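Local atomic coordinates of protein yesU (Bacillus subtilis, PDB entry 1OQ1), a protein that is of unknown function but adopts a galectin-like beta-sandwich fold of the concanavalin-like superfamily, consistent with a possible role in carbohydrate binding. Residues A[56-61]-A[197-202]; A[80-85]-A[113-118]. All blocks are in the same frame, centred on the assembly; numbering follows the deposited sequence.

Contact 1: A[56-61]-A[197-202]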
loop_
_atom_site.group_PDB
_atom_site.type_symbol
_atom_site.label_atom_id
_atom_site.label_comp_id
_atom_site.label_asym_id
_atom_site.label_seq_id
_atom_site.Cartn_x
_atom_site.Cartn_y
_atom_site.Cartn_z
ATOM N N PRO A 56 12.405 1.501 3.241
ATOM C CA PRO A 56 12.975 2.171 4.416
ATOM C C PRO A 56 12.896 3.694 4.493
ATOM O O PRO A 56 13.094 4.270 5.565
ATOM C CB PRO A 56 14.419 1.686 4.405
ATOM C CG PRO A 56 14.726 1.668 2.933
ATOM C CD PRO A 56 13.466 1.040 2.326
ATOM N N GLU A 57 12.615 4.341 3.367
ATOM C CA GLU A 57 12.559 5.802 3.306
ATOM C C GLU A 57 11.333 6.457 3.923
ATOM O O GLU A 57 10.211 5.987 3.754
ATOM C CB GLU A 57 12.659 6.260 1.848
ATOM C CG GLU A 57 13.847 5.688 1.109
ATOM C CD GLU A 57 15.158 6.207 1.648
ATOM O OE1 GLU A 57 16.180 5.503 1.500
ATOM O OE2 GLU A 57 15.167 7.324 2.210
ATOM N N THR A 58 11.553 7.551 4.645
ATOM C CA THR A 58 10.443 8.293 5.221
ATOM C C THR A 58 10.046 9.301 4.152
ATOM O O THR A 58 10.873 10.109 3.715
ATOM C CB THR A 58 10.848 9.076 6.487
ATOM O OG1 THR A 58 11.201 8.161 7.530
ATOM C CG2 THR A 58 9.691 9.951 6.960
ATOM N N PHE A 59 8.797 9.243 3.708
ATOM C CA PHE A 59 8.338 10.186 2.702
ATOM C C PHE A 59 7.545 11.310 3.346
ATOM O O PHE A 59 6.907 11.126 4.381
ATOM C CB PHE A 59 7.487 9.469 1.650
ATOM C CG PHE A 59 8.240 8.412 0.893
ATOM C CD1 PHE A 59 8.081 7.067 1.204
ATOM C CD2 PHE A 59 9.140 8.770 -0.106
ATOM C CE1 PHE A 59 8.808 6.087 0.532
ATOM C CE2 PHE A 59 9.873 7.800 -0.784
ATOM C CZ PHE A 59 9.705 6.453 -0.462
ATOM N N PRO A 60 7.595 12.506 2.752
ATOM C CA PRO A 60 6.862 13.645 3.302
ATOM C C PRO A 60 5.384 13.579 2.930
ATOM O O PRO A 60 4.952 12.686 2.195
ATOM C CB PRO A 60 7.553 14.833 2.653
ATOM C CG PRO A 60 7.850 14.296 1.276
ATOM C CD PRO A 60 8.399 12.914 1.585
ATOM N N ASP A 61 4.613 14.519 3.460
ATOM C CA ASP A 61 3.197 14.600 3.143
ATOM C C ASP A 61 3.169 15.304 1.783
ATOM O O ASP A 61 4.185 15.854 1.356
ATOM C CB ASP A 61 2.483 15.449 4.193
ATOM C CG ASP A 61 0.977 15.285 4.161
ATOM O OD1 ASP A 61 0.451 14.643 3.221
ATOM O OD2 ASP A 61 0.322 15.808 5.085
ATOM N N LYS A 197 3.580 12.579 7.268
ATOM C CA LYS A 197 4.713 11.866 6.681
ATOM C C LYS A 197 4.817 10.441 7.212
ATOM O O LYS A 197 4.130 10.075 8.165
ATOM C CB LYS A 197 6.009 12.612 6.998
ATOM C CG LYS A 197 6.288 12.713 8.488
ATOM C CD LYS A 197 7.555 13.496 8.783
ATOM C CE LYS A 197 7.785 13.599 10.283
ATOM N NZ LYS A 197 8.995 14.405 10.610
ATOM N N GLY A 198 5.682 9.638 6.600
ATOM C CA GLY A 198 5.845 8.268 7.058
ATOM C C GLY A 198 6.346 7.284 6.019
ATOM O O GLY A 198 6.648 7.653 4.884
ATOM N N LYS A 199 6.427 6.017 6.406
ATOM C CA LYS A 199 6.904 4.980 5.503
ATOM C C LYS A 199 5.769 4.430 4.644
ATOM O O LYS A 199 4.591 4.571 4.980
ATOM C CB LYS A 199 7.502 3.812 6.288
ATOM C CG LYS A 199 8.454 4.184 7.411
ATOM C CD LYS A 199 9.757 4.769 6.913
ATOM C CE LYS A 199 10.745 4.915 8.075
ATOM N NZ LYS A 199 12.006 5.594 7.662
ATOM N N ILE A 200 6.150 3.794 3.542
ATOM C CA ILE A 200 5.207 3.155 2.633
ATOM C C ILE A 200 5.562 1.668 2.624
ATOM O O ILE A 200 6.738 1.305 2.544
ATOM C CB ILE A 200 5.324 3.711 1.203
ATOM C CG1 ILE A 200 4.840 5.164 1.182
ATOM C CG2 ILE A 200 4.511 2.842 0.240
ATOM C CD1 ILE A 200 5.018 5.854 -0.141
ATOM N N GLY A 201 4.548 0.814 2.715
ATOM C CA GLY A 201 4.792 -0.618 2.734
ATOM C C GLY A 201 3.821 -1.410 1.879
ATOM O O GLY A 201 2.698 -0.970 1.617
ATOM N N PHE A 202 4.260 -2.594 1.463
ATOM C CA PHE A 202 3.465 -3.478 0.625
ATOM C C PHE A 202 3.054 -4.729 1.382
ATOM O O PHE A 202 3.902 -5.540 1.755
ATOM C CB PHE A 202 4.278 -3.877 -0.608
ATOM C CG PHE A 202 4.547 -2.739 -1.545
ATOM C CD1 PHE A 202 3.759 -2.555 -2.681
ATOM C CD2 PHE A 202 5.552 -1.817 -1.269
ATOM C CE1 PHE A 202 3.969 -1.469 -3.526
ATOM C CE2 PHE A 202 5.771 -0.725 -2.111
ATOM C CZ PHE A 202 4.976 -0.553 -3.239
HETATM O O HOH W 1 8.900 3.943 2.868
#

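Contact 2: A[80-85]-A[113-118]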
loop_
_atom_site.group_PDB
_atom_site.type_symbol
_atom_site.label_atom_id
_atom_site.label_comp_id
_atom_site.label_asym_id
_atom_site.label_seq_id
_atom_site.Cartn_x
_atom_site.Cartn_y
_atom_site.Cartn_z
ATOM N N LEU A 80 -1.652 -1.380 0.469
ATOM C CA LEU A 80 -0.543 -0.446 0.569
ATOM C C LEU A 80 -0.669 0.360 1.853
ATOM O O LEU A 80 -1.731 0.905 2.142
ATOM C CB LEU A 80 -0.529 0.530 -0.612
ATOM C CG LEU A 80 0.766 1.350 -0.665
ATOM C CD1 LEU A 80 1.817 0.561 -1.429
ATOM C CD2 LEU A 80 0.532 2.686 -1.339
ATOM N N PHE A 81 0.410 0.405 2.625
ATOM C CA PHE A 81 0.452 1.189 3.854
ATOM C C PHE A 81 1.202 2.473 3.489
ATOM O O PHE A 81 2.162 2.431 2.717
ATOM C CB PHE A 81 1.247 0.455 4.944
ATOM C CG PHE A 81 0.442 -0.546 5.730
ATOM C CD1 PHE A 81 -0.222 -0.162 6.893
ATOM C CD2 PHE A 81 0.348 -1.871 5.311
ATOM C CE1 PHE A 81 -0.968 -1.088 7.630
ATOM C CE2 PHE A 81 -0.395 -2.802 6.040
ATOM C CZ PHE A 81 -1.052 -2.408 7.202
ATOM N N PHE A 82 0.753 3.611 4.010
ATOM C CA PHE A 82 1.448 4.879 3.770
ATOM C C PHE A 82 1.277 5.836 4.957
ATOM O O PHE A 82 0.385 5.648 5.778
ATOM C CB PHE A 82 1.013 5.521 2.432
ATOM C CG PHE A 82 -0.473 5.706 2.264
ATOM C CD1 PHE A 82 -1.025 6.986 2.244
ATOM C CD2 PHE A 82 -1.309 4.616 2.032
ATOM C CE1 PHE A 82 -2.384 7.181 1.987
ATOM C CE2 PHE A 82 -2.674 4.797 1.774
ATOM C CZ PHE A 82 -3.210 6.083 1.749
ATOM N N ALA A 83 2.139 6.846 5.056
ATOM C CA ALA A 83 2.095 7.794 6.178
ATOM C C ALA A 83 2.192 7.007 7.490
ATOM O O ALA A 83 1.544 7.340 8.489
ATOM C CB ALA A 83 0.793 8.612 6.147
ATOM N N ALA A 84 3.019 5.967 7.483
ATOM C CA ALA A 84 3.188 5.107 8.652
ATOM C C ALA A 84 4.318 5.562 9.574
ATOM O O ALA A 84 5.439 5.804 9.124
ATOM C CB ALA A 84 3.427 3.670 8.200
ATOM N N ALA A 85 4.005 5.677 10.863
ATOM C CA ALA A 85 4.984 6.084 11.866
ATOM C C ALA A 85 4.484 5.697 13.255
ATOM O O ALA A 85 3.333 5.300 13.418
ATOM C CB ALA A 85 5.215 7.588 11.795
ATOM N N ASN A 113 0.651 4.414 13.635
ATOM C CA ASN A 113 -0.475 5.021 12.942
ATOM C C ASN A 113 -0.142 4.859 11.474
ATOM O O ASN A 113 1.032 4.808 11.109
ATOM C CB ASN A 113 -0.596 6.516 13.239
ATOM C CG ASN A 113 -1.173 6.798 14.605
ATOM O OD1 ASN A 113 -2.063 6.089 15.074
ATOM N ND2 ASN A 113 -0.683 7.854 15.245
ATOM N N ALA A 114 -1.167 4.782 10.632
ATOM C CA ALA A 114 -0.946 4.642 9.204
ATOM C C ALA A 114 -2.255 4.548 8.454
ATOM O O ALA A 114 -3.281 4.173 9.017
ATOM C CB ALA A 114 -0.113 3.391 8.920
ATOM N N LEU A 115 -2.206 4.911 7.181
ATOM C CA LEU A 115 -3.354 4.794 6.306
ATOM C C LEU A 115 -3.046 3.522 5.520
ATOM O O LEU A 115 -1.885 3.256 5.203
ATOM C CB LEU A 115 -3.439 6.000 5.364
ATOM C CG LEU A 115 -3.926 7.293 6.029
ATOM C CD1 LEU A 115 -3.643 8.496 5.141
ATOM C CD2 LEU A 115 -5.413 7.164 6.313
ATOM N N HIS A 116 -4.059 2.705 5.253
ATOM C CA HIS A 116 -3.833 1.488 4.479
ATOM C C HIS A 116 -4.976 1.260 3.508
ATOM O O HIS A 116 -6.151 1.277 3.883
ATOM C CB HIS A 116 -3.599 0.245 5.368
ATOM C CG HIS A 116 -4.351 0.238 6.665
ATOM N ND1 HIS A 116 -5.041 -0.871 7.110
ATOM C CD2 HIS A 116 -4.439 1.156 7.656
ATOM C CE1 HIS A 116 -5.516 -0.636 8.321
ATOM N NE2 HIS A 116 -5.165 0.587 8.675
ATOM N N LEU A 117 -4.610 1.067 2.248
ATOM C CA LEU A 117 -5.578 0.884 1.181
ATOM C C LEU A 117 -5.456 -0.504 0.572
ATOM O O LEU A 117 -4.434 -0.846 -0.020
ATOM C CB LEU A 117 -5.353 1.958 0.115
ATOM C CG LEU A 117 -6.523 2.362 -0.789
ATOM C CD1 LEU A 117 -6.119 3.581 -1.601
ATOM C CD2 LEU A 117 -6.920 1.215 -1.692
ATOM N N SER A 118 -6.507 -1.299 0.725
ATOM C CA SER A 118 -6.509 -2.650 0.187
ATOM C C SER A 118 -7.122 -2.680 -1.202
ATOM O O SER A 118 -8.091 -1.971 -1.488
ATOM C CB SER A 118 -7.286 -3.582 1.118
ATOM O OG SER A 118 -8.572 -3.053 1.385
#

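Contact 1: A[56-61]-A[197-202]
F59 and G198 form a single antiparallel bridge of the hydrogen-bonded kind, joining the loop between strands 51-54 and 63-73 to the chain leading into strand 199-205. F59 N gives its proton to G198 O at 2.9 Å from above the carbonyl plane, whereas G198 N meets F59 O in the plane of that carbonyl. At G198 the backbone angles (155°/-176°) would press a CB against the preceding carbonyl oxygen, a backbone shape that a residue without CB takes far more easily. Next to the bridge, a water accepts from I200 N and donates to E57 O, 2.6 Å away, so the two backbones stay linked where they diverge.

K199 reaches out from the strand with its chain bent at chi2 (-69°), which turns CD back toward the loop; CD then lies 3.4 Å from E57 O. Its NZ donates to two oxygens, P56 O and T58 OG1, each 2.7 Å away, and forms a salt bridge with D91. The T58 and K199 side chains cross obliquely. On the inner side, I200 CD1 approaches the F59 ring obliquely, 3.6 Å from F59 CD1, the two side chains crossing at about a right angle. The ring also meets Y12 edge-to-face. D61 turns to K167 instead, in a salt bridge.

One ammonium thus ties together a backbone carbonyl, a hydroxyl and a carboxylate; the acid would be expected to stabilise its positive charge, while the apolar F59-I200 contact is buried against V217 and F215 of strand 209-222.

Contact 2: A[80-85]-A[113-118]
F81 and H116 are a non-hydrogen-bonded pair in the antiparallel ladder of strands 76-86 and 112-122, neighbours in a seven-stranded sheet of the galectin-like sandwich. The L80-L117, F82-L115 and A85-N113 pairs supply six backbone hydrogen bonds, among them F82 N to L115 O (2.9 Å). Between F82 and A85 the register against 113-118 slips by one residue, a beta bulge; toward the other neighbour, strand 199-205, A83 and A84 both lie opposite K199, as in a G1 bulge, with A83 in the left-handed region. CA-H...O contacts, such as H116 CA to L80 O at 3.2 Å, fill in between the conventional bonds.

Aromatic contacts occupy both faces of the sheet. On one, the F81 and H116 side chains run side by side, their planes 11° apart but slid so far that the rings barely overlap; H116 CB lies over one face of the F81 ring, 3.9 Å from its centroid, in a CH-pi contact. The imidazole is held by Y104 at ND1 and S138 at NE2. On the other face, facing strand 161-168, F82 CG sits between its backbone N and carbonyl carbon (chi1 54°), and the ring lies over L115, whose CB is 3.7 Å from the centroid in a second CH-pi contact.

Apolar contacts complete the join. F82 CE2 reaches L117 CB, A114 CB lies at the edge of the F81 ring, and at the bulge A84 CB and A114 CB meet at 3.6 Å.

Overall arrangement
Both contacts reach the same seven-stranded sheet, contact 1 through strand 199-205 and contact 2 through 76-86 and 112-122, and 199-205 and 76-86 are direct neighbours; the contact centres lie about 9 Å apart. The backbone joins them, with G201 O 2.9 Å from F81 N and K199 N 2.9 Å from A84 O, both probable hydrogen bonds. Contact 2 is buried, a regular ladder broken by one bulge and packed with aromatic and aliphatic groups. Contact 1 is partly exposed and holds a loop to the chain entering a strand by one bridge, a lysine and a water. I200 ties their interiors together, touching F59 as well as L80 and F82.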